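PDB 4QVS: S-layer domain-containing protein from Ruminiclostridium thermocellum ATCC 27405, which is of unknown function but carries a concanavalin A-like lectin/glucanase domain and may therefore bind carbohydrate. Local coordinates for residues A[10-22]-A[33-47]. Numbering follows the deposited sequence.
With NA (sodium ion), chain C.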
HETATM    1  N   MSE A  10     -21.183  16.726  -7.147  1.00 50.90           N
HETATM    2  CA  MSE A  10     -20.557  17.469  -6.059  1.00 57.46           C
HETATM    3  C   MSE A  10     -21.304  17.188  -4.800  1.00 58.05           C
HETATM    4  O   MSE A  10     -20.833  17.507  -3.725  1.00 54.82           O
HETATM    5  CB  MSE A  10     -20.623  18.960  -6.359  1.00 53.02           C
HETATM    6  CG  MSE A  10     -19.812  19.333  -7.585  1.00 52.21           C
HETATM    7 SE   MSE A  10     -19.933  21.297  -7.720  0.85 62.63          SE
HETATM    8  CE  MSE A  10     -18.611  21.571  -6.276  1.00 78.09           C
ATOM      9  N   PHE A  11     -22.517  16.642  -4.922  1.00 51.56           N
ATOM     10  CA  PHE A  11     -23.310  16.273  -3.761  1.00 47.03           C
ATOM     11  C   PHE A  11     -23.427  17.362  -2.681  1.00 60.77           C
ATOM     12  O   PHE A  11     -23.389  17.039  -1.477  1.00 60.27           O
ATOM     13  CB  PHE A  11     -22.750  14.997  -3.115  1.00 48.55           C
ATOM     14  CG  PHE A  11     -22.736  13.792  -4.013  1.00 50.13           C
ATOM     15  CD1 PHE A  11     -23.947  13.247  -4.500  1.00 48.29           C
ATOM     16  CD2 PHE A  11     -21.566  13.136  -4.313  1.00 46.39           C
ATOM     17  CE1 PHE A  11     -23.933  12.121  -5.289  1.00 42.07           C
ATOM     18  CE2 PHE A  11     -21.562  11.991  -5.118  1.00 49.19           C
ATOM     19  CZ  PHE A  11     -22.764  11.498  -5.620  1.00 50.52           C
ATOM     20  N   ASP A  12     -23.575  18.628  -3.095  1.00 60.19           N
ATOM     21  CA  ASP A  12     -23.678  19.748  -2.148  1.00 61.82           C
ATOM     22  C   ASP A  12     -25.092  20.094  -1.716  1.00 64.63           C
ATOM     23  O   ASP A  12     -25.296  20.514  -0.586  1.00 65.60           O
ATOM     24  CB  ASP A  12     -23.007  21.002  -2.716  1.00 64.50           C
ATOM     25  CG  ASP A  12     -21.492  20.856  -2.794  1.00 62.87           C
ATOM     26  OD1 ASP A  12     -20.933  20.021  -2.039  1.00 58.26           O
ATOM     27  OD2 ASP A  12     -20.870  21.537  -3.622  1.00 58.46           O
ATOM     28  N   GLU A  13     -26.076  19.894  -2.583  1.00 59.03           N
ATOM     29  CA  GLU A  13     -27.421  20.312  -2.267  1.00 57.94           C
ATOM     30  C   GLU A  13     -28.411  19.661  -3.207  1.00 54.23           C
ATOM     31  O   GLU A  13     -28.210  19.673  -4.416  1.00 58.12           O
ATOM     32  CB  GLU A  13     -27.492  21.821  -2.456  1.00 63.69           C
ATOM     33  CG  GLU A  13     -28.747  22.460  -1.905  1.00 65.76           C
ATOM     34  CD  GLU A  13     -28.684  23.964  -2.042  1.00 78.70           C
ATOM     35  OE1 GLU A  13     -28.494  24.431  -3.184  1.00 87.41           O
ATOM     36  OE2 GLU A  13     -28.809  24.682  -1.019  1.00 86.48           O
ATOM     37  N   ALA A  14     -29.484  19.112  -2.643  1.00 59.24           N
ATOM     38  CA  ALA A  14     -30.517  18.432  -3.414  1.00 57.99           C
ATOM     39  C   ALA A  14     -31.138  19.384  -4.409  1.00 58.18           C
ATOM     40  O   ALA A  14     -31.218  20.595  -4.163  1.00 56.00           O
ATOM     41  CB  ALA A  14     -31.595  17.874  -2.494  1.00 64.63           C
ATOM     42  N   VAL A  15     -31.560  18.859  -5.551  1.00 55.94           N
ATOM     43  CA  VAL A  15     -32.231  19.732  -6.486  1.00 60.24           C
ATOM     44  C   VAL A  15     -33.603  20.145  -5.939  1.00 56.94           C
ATOM     45  O   VAL A  15     -34.277  19.406  -5.216  1.00 56.60           O
ATOM     46  CB  VAL A  15     -32.412  19.110  -7.868  1.00 62.00           C
ATOM     47  CG1 VAL A  15     -31.062  18.830  -8.507  1.00 57.52           C
ATOM     48  CG2 VAL A  15     -33.283  17.878  -7.784  1.00 67.28           C
ATOM     49  N   GLU A  16     -33.995  21.343  -6.318  1.00 58.71           N
ATOM     50  CA  GLU A  16     -35.255  21.943  -5.910  1.00 66.30           C
ATOM     51  C   GLU A  16     -36.364  20.921  -6.213  1.00 67.78           C
ATOM     52  O   GLU A  16     -36.333  20.250  -7.242  1.00 66.23           O
ATOM     53  CB  GLU A  16     -35.423  23.238  -6.721  1.00 72.33           C
ATOM     54  CG  GLU A  16     -36.034  24.426  -5.999  1.00 87.56           C
ATOM     55  CD  GLU A  16     -37.539  24.378  -5.911  1.00 90.99           C
ATOM     56  OE1 GLU A  16     -38.133  23.286  -6.039  1.00 94.71           O
ATOM     57  OE2 GLU A  16     -38.130  25.456  -5.720  1.00104.35           O
ATOM     58  N   GLY A  17     -37.328  20.772  -5.318  1.00 66.94           N
ATOM     59  CA  GLY A  17     -38.433  19.845  -5.566  1.00 73.29           C
ATOM     60  C   GLY A  17     -38.189  18.456  -5.027  1.00 67.21           C
ATOM     61  O   GLY A  17     -39.075  17.598  -5.066  1.00 85.19           O
ATOM     62  N   SER A  18     -36.998  18.216  -4.501  1.00 65.09           N
ATOM     63  CA  SER A  18     -36.713  16.918  -3.932  1.00 64.97           C
ATOM     64  C   SER A  18     -35.829  17.050  -2.745  1.00 68.42           C
ATOM     65  O   SER A  18     -35.243  18.094  -2.470  1.00 60.74           O
ATOM     66  CB  SER A  18     -35.980  16.022  -4.924  1.00 67.48           C
ATOM     67  OG  SER A  18     -34.613  16.401  -5.011  1.00 72.03           O
ATOM     68  N   THR A  19     -35.679  15.909  -2.107  1.00 63.38           N
ATOM     69  CA  THR A  19     -34.902  15.739  -0.932  1.00 61.15           C
ATOM     70  C   THR A  19     -33.667  14.849  -1.152  1.00 61.98           C
ATOM     71  O   THR A  19     -32.770  14.802  -0.318  1.00 60.41           O
ATOM     72  CB  THR A  19     -35.847  15.079   0.085  1.00 76.99           C
ATOM     73  OG1 THR A  19     -36.514  13.955  -0.528  1.00 69.08           O
ATOM     74  CG2 THR A  19     -36.931  16.072   0.478  1.00 76.04           C
ATOM     75  N   ASN A  20     -33.577  14.179  -2.290  1.00 51.69           N
ATOM     76  CA  ASN A  20     -32.520  13.207  -2.491  1.00 49.04           C
ATOM     77  C   ASN A  20     -31.917  13.172  -3.863  1.00 47.03           C
ATOM     78  O   ASN A  20     -31.202  12.235  -4.172  1.00 47.78           O
ATOM     79  CB  ASN A  20     -33.067  11.809  -2.170  1.00 46.75           C
ATOM     80  CG  ASN A  20     -34.300  11.468  -2.999  1.00 54.10           C
ATOM     81  OD1 ASN A  20     -34.801  12.288  -3.768  1.00 50.04           O
ATOM     82  ND2 ASN A  20     -34.809  10.282  -2.812  1.00 55.71           N
ATOM     83  N   GLU A  21     -32.140  14.195  -4.678  1.00 44.68           N
ATOM     84  CA  GLU A  21     -31.564  14.210  -6.008  1.00 48.86           C
ATOM     85  C   GLU A  21     -30.432  15.215  -6.118  1.00 48.38           C
ATOM     86  O   GLU A  21     -30.515  16.311  -5.598  1.00 52.26           O
ATOM     87  CB  GLU A  21     -32.626  14.441  -7.069  1.00 50.77           C
ATOM     88  CG  GLU A  21     -33.583  13.268  -7.142  1.00 56.58           C
ATOM     89  CD  GLU A  21     -34.651  13.426  -8.196  1.00 56.55           C
ATOM     90  OE1 GLU A  21     -34.348  13.815  -9.342  1.00 62.05           O
ATOM     91  OE2 GLU A  21     -35.794  13.135  -7.858  1.00 63.60           O
ATOM     92  N   PHE A  22     -29.381  14.792  -6.798  1.00 47.50           N
ATOM     93  CA  PHE A  22     -28.166  15.575  -6.967  1.00 55.66           C
ATOM     94  C   PHE A  22     -27.747  15.611  -8.434  1.00 54.38           C
ATOM     95  O   PHE A  22     -27.576  14.579  -9.101  1.00 57.27           O
ATOM     96  CB  PHE A  22     -27.087  15.004  -6.061  1.00 54.36           C
ATOM     97  CG  PHE A  22     -27.435  15.122  -4.609  1.00 51.43           C
ATOM     98  CD1 PHE A  22     -27.172  16.294  -3.914  1.00 51.60           C
ATOM     99  CD2 PHE A  22     -28.086  14.088  -3.953  1.00 54.48           C
ATOM    100  CE1 PHE A  22     -27.532  16.425  -2.580  1.00 56.03           C
ATOM    101  CE2 PHE A  22     -28.460  14.216  -2.617  1.00 52.78           C
ATOM    102  CZ  PHE A  22     -28.174  15.372  -1.923  1.00 54.30           C
ATOM    103  N   VAL A  33     -29.311   9.664  -7.354  1.00 42.20           N
ATOM    104  CA  VAL A  33     -30.277   9.564  -6.300  1.00 42.25           C
ATOM    105  C   VAL A  33     -29.646   8.940  -5.066  1.00 42.94           C
ATOM    106  O   VAL A  33     -29.096   7.833  -5.111  1.00 46.56           O
ATOM    107  CB  VAL A  33     -31.513   8.712  -6.758  1.00 49.69           C
ATOM    108  CG1 VAL A  33     -32.586   8.742  -5.683  1.00 52.98           C
ATOM    109  CG2 VAL A  33     -32.068   9.274  -8.066  1.00 45.66           C
ATOM    110  N   LEU A  34     -29.844   9.595  -3.933  1.00 47.67           N
ATOM    111  CA  LEU A  34     -29.299   9.145  -2.658  1.00 52.22           C
ATOM    112  C   LEU A  34     -30.348   8.427  -1.830  1.00 49.33           C
ATOM    113  O   LEU A  34     -31.432   8.954  -1.678  1.00 46.53           O
ATOM    114  CB  LEU A  34     -28.835  10.362  -1.823  1.00 46.28           C
ATOM    115  CG  LEU A  34     -28.348  10.085  -0.379  1.00 52.25           C
ATOM    116  CD1 LEU A  34     -27.252   9.045  -0.398  1.00 47.20           C
ATOM    117  CD2 LEU A  34     -27.843  11.348   0.358  1.00 46.34           C
ATOM    118  N   TYR A  35     -29.989   7.261  -1.283  1.00 47.91           N
ATOM    119  CA  TYR A  35     -30.817   6.506  -0.360  1.00 46.64           C
ATOM    120  C   TYR A  35     -29.996   6.452   0.946  1.00 43.21           C
ATOM    121  O   TYR A  35     -29.097   5.627   1.109  1.00 49.98           O
ATOM    122  CB  TYR A  35     -31.144   5.128  -0.924  1.00 47.19           C
ATOM    123  CG  TYR A  35     -31.898   5.198  -2.254  1.00 47.76           C
ATOM    124  CD1 TYR A  35     -33.275   5.323  -2.297  1.00 46.54           C
ATOM    125  CD2 TYR A  35     -31.208   5.178  -3.443  1.00 48.31           C
ATOM    126  CE1 TYR A  35     -33.965   5.381  -3.513  1.00 51.14           C
ATOM    127  CE2 TYR A  35     -31.857   5.260  -4.647  1.00 51.62           C
ATOM    128  CZ  TYR A  35     -33.237   5.360  -4.672  1.00 54.17           C
ATOM    129  OH  TYR A  35     -33.811   5.416  -5.883  1.00 49.53           O
ATOM    130  N   SER A  36     -30.314   7.361   1.863  1.00 45.55           N
ATOM    131  CA  SER A  36     -29.621   7.466   3.151  1.00 48.28           C
ATOM    132  C   SER A  36     -30.457   8.309   4.063  1.00 45.78           C
ATOM    133  O   SER A  36     -31.016   9.331   3.633  1.00 49.68           O
ATOM    134  CB  SER A  36     -28.244   8.147   2.965  1.00 50.04           C
ATOM    135  OG  SER A  36     -27.551   8.172   4.198  1.00 53.80           O
ATOM    136  N   ALA A  37     -30.615   7.881   5.303  1.00 45.87           N
ATOM    137  CA  ALA A  37     -31.363   8.684   6.241  1.00 52.72           C
ATOM    138  C   ALA A  37     -30.485   9.853   6.702  1.00 57.04           C
ATOM    139  O   ALA A  37     -30.973  10.789   7.293  1.00 56.47           O
ATOM    140  CB  ALA A  37     -31.822   7.856   7.423  1.00 59.41           C
ATOM    141  N   ASN A  38     -29.195   9.806   6.416  1.00 60.42           N
ATOM    142  CA  ASN A  38     -28.302  10.902   6.827  1.00 63.74           C
ATOM    143  C   ASN A  38     -28.483  12.132   5.957  1.00 67.77           C
ATOM    144  O   ASN A  38     -28.442  13.236   6.469  1.00 77.18           O
ATOM    145  CB  ASN A  38     -26.832  10.464   6.768  1.00 61.51           C
ATOM    146  CG  ASN A  38     -26.494   9.383   7.795  1.00 66.57           C
ATOM    147  OD1 ASN A  38     -26.846   9.498   8.966  1.00 63.55           O
ATOM    148  ND2 ASN A  38     -25.786   8.339   7.361  1.00 70.49           N
ATOM    149  N   GLY A  39     -28.741  11.948   4.658  1.00 62.60           N
ATOM    150  CA  GLY A  39     -28.755  13.080   3.714  1.00 61.87           C
ATOM    151  C   GLY A  39     -27.282  13.499   3.480  1.00 66.92           C
ATOM    152  O   GLY A  39     -26.357  12.754   3.825  1.00 59.31           O
ATOM    153  N   VAL A  40     -27.043  14.668   2.892  1.00 63.61           N
ATOM    154  CA  VAL A  40     -25.658  15.131   2.687  1.00 65.43           C
ATOM    155  C   VAL A  40     -25.240  15.947   3.908  1.00 63.58           C
ATOM    156  O   VAL A  40     -26.079  16.564   4.549  1.00 73.57           O
ATOM    157  CB  VAL A  40     -25.426  15.915   1.373  1.00 62.55           C
ATOM    158  CG1 VAL A  40     -25.639  14.994   0.180  1.00 72.44           C
ATOM    159  CG2 VAL A  40     -26.294  17.167   1.271  1.00 61.12           C
ATOM    160  N   VAL A  41     -23.960  15.946   4.231  1.00 61.53           N
ATOM    161  CA  VAL A  41     -23.497  16.650   5.443  1.00 60.45           C
ATOM    162  C   VAL A  41     -22.139  17.305   5.204  1.00 65.63           C
ATOM    163  O   VAL A  41     -21.484  16.966   4.208  1.00 57.79           O
ATOM    164  CB  VAL A  41     -23.415  15.660   6.627  1.00 69.26           C
ATOM    165  CG1 VAL A  41     -24.784  15.042   6.963  1.00 72.36           C
ATOM    166  CG2 VAL A  41     -22.422  14.556   6.331  1.00 69.26           C
ATOM    167  N   PRO A  42     -21.708  18.251   6.102  1.00 63.66           N
ATOM    168  CA  PRO A  42     -20.410  18.876   5.861  1.00 66.59           C
ATOM    169  C   PRO A  42     -19.366  17.823   5.569  1.00 62.00           C
ATOM    170  O   PRO A  42     -19.291  16.845   6.299  1.00 66.98           O
ATOM    171  CB  PRO A  42     -20.108  19.589   7.201  1.00 69.76           C
ATOM    172  CG  PRO A  42     -21.465  19.971   7.713  1.00 72.00           C
ATOM    173  CD  PRO A  42     -22.479  19.001   7.111  1.00 65.14           C
ATOM    174  N   GLY A  43     -18.601  17.988   4.496  1.00 62.94           N
ATOM    175  CA  GLY A  43     -17.529  17.039   4.187  1.00 64.54           C
ATOM    176  C   GLY A  43     -16.284  17.700   3.621  1.00 73.41           C
ATOM    177  O   GLY A  43     -15.823  18.742   4.118  1.00 71.25           O
ATOM    178  N   LEU A  44     -15.729  17.104   2.570  1.00 75.51           N
ATOM    179  CA  LEU A  44     -14.500  17.638   1.966  1.00 81.72           C
ATOM    180  C   LEU A  44     -14.720  18.964   1.223  1.00 83.57           C
ATOM    181  O   LEU A  44     -14.055  19.950   1.542  1.00 72.79           O
ATOM    182  CB  LEU A  44     -13.867  16.620   1.017  1.00 77.06           C
ATOM    183  CG  LEU A  44     -12.479  17.003   0.508  1.00 77.90           C
ATOM    184  CD1 LEU A  44     -11.406  16.704   1.547  1.00 74.74           C
ATOM    185  CD2 LEU A  44     -12.185  16.257  -0.767  1.00 77.26           C
ATOM    186  N   ASN A  45     -15.610  18.980   0.222  1.00 75.82           N
ATOM    187  CA  ASN A  45     -15.904  20.208  -0.545  1.00 79.77           C
ATOM    188  C   ASN A  45     -17.355  20.551  -0.440  1.00 79.16           C
ATOM    189  O   ASN A  45     -18.160  20.091  -1.248  1.00 67.20           O
ATOM    190  CB  ASN A  45     -15.463  20.127  -2.027  1.00 78.35           C
ATOM    191  CG  ASN A  45     -14.043  20.652  -2.248  1.00102.55           C
ATOM    192  OD1 ASN A  45     -13.228  20.713  -1.321  1.00 97.26           O
ATOM    193  ND2 ASN A  45     -13.751  21.057  -3.481  1.00110.90           N
ATOM    194  N   GLY A  46     -17.661  21.383   0.553  1.00 75.84           N
ATOM    195  CA  GLY A  46     -19.018  21.798   0.854  1.00 72.63           C
ATOM    196  C   GLY A  46     -19.644  20.640   1.591  1.00 72.35           C
ATOM    197  O   GLY A  46     -19.304  20.347   2.738  1.00 66.27           O
ATOM    198  N   ASN A  47     -20.563  19.969   0.927  1.00 67.24           N
ATOM    199  CA  ASN A  47     -21.176  18.791   1.497  1.00 65.92           C
ATOM    200  C   ASN A  47     -20.753  17.569   0.725  1.00 62.87           C
ATOM    201  O   ASN A  47     -20.237  17.668  -0.415  1.00 62.56           O
ATOM    202  CB  ASN A  47     -22.691  18.921   1.567  1.00 67.09           C
ATOM    203  CG  ASN A  47     -23.138  19.830   2.701  1.00 69.34           C
ATOM    204  OD1 ASN A  47     -22.695  19.690   3.836  1.00 73.10           O
ATOM    205  ND2 ASN A  47     -24.055  20.737   2.405  1.00 69.85           N
TER
HETATM  206 NA    NA C 502     -19.228  18.210  -2.240  1.00 48.76          NA
HETATM  207  O   HOH W   1     -18.234  19.047  -3.788  1.00 56.19           O
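Asp12 meets Asn47 through both its carboxylate and its backbone. OD1 of Asp12 takes the N-H of Asn47 N at 3.0 Å, from above the carboxylate plane, and the side chain of Asn47 returns a second bond, its ND2 reaching Asp12 O at 3.2 Å. That hydrogen bond is nearly straight (167°) and lies on a lone pair of the carbonyl. With CG beside its own backbone N (chi1 -69°), Asp12 also turns OD1 onto the sodium ion, 2.5 Å away. Val40 is wedged between Phe11 and Phe22: its CG1 lies 3.5 Å from Phe11 O and meets the Phe22 ring obliquely, a tight 3.3 Å from CZ, while CB of Leu34 sits at the ring edge, 4.0 Å from CE2. Asn20 packs its CB on Leu34 O (3.3 Å), its amide runs alongside Val33 CG1, and its O accepts from Leu34 N at 3.0 Å. This last bond borders the antiparallel hairpin of strands 21-22 and 32-35, in which Glu21 and Val33 form a non-hydrogen-bonded pair. At the other end lies a sodium site shared between subunits, where the backbone carbonyls of Met10, Asn45 and Asn47, the carboxylates of Asp12 and of Asp202 of the second subunit, and a water surround the ion.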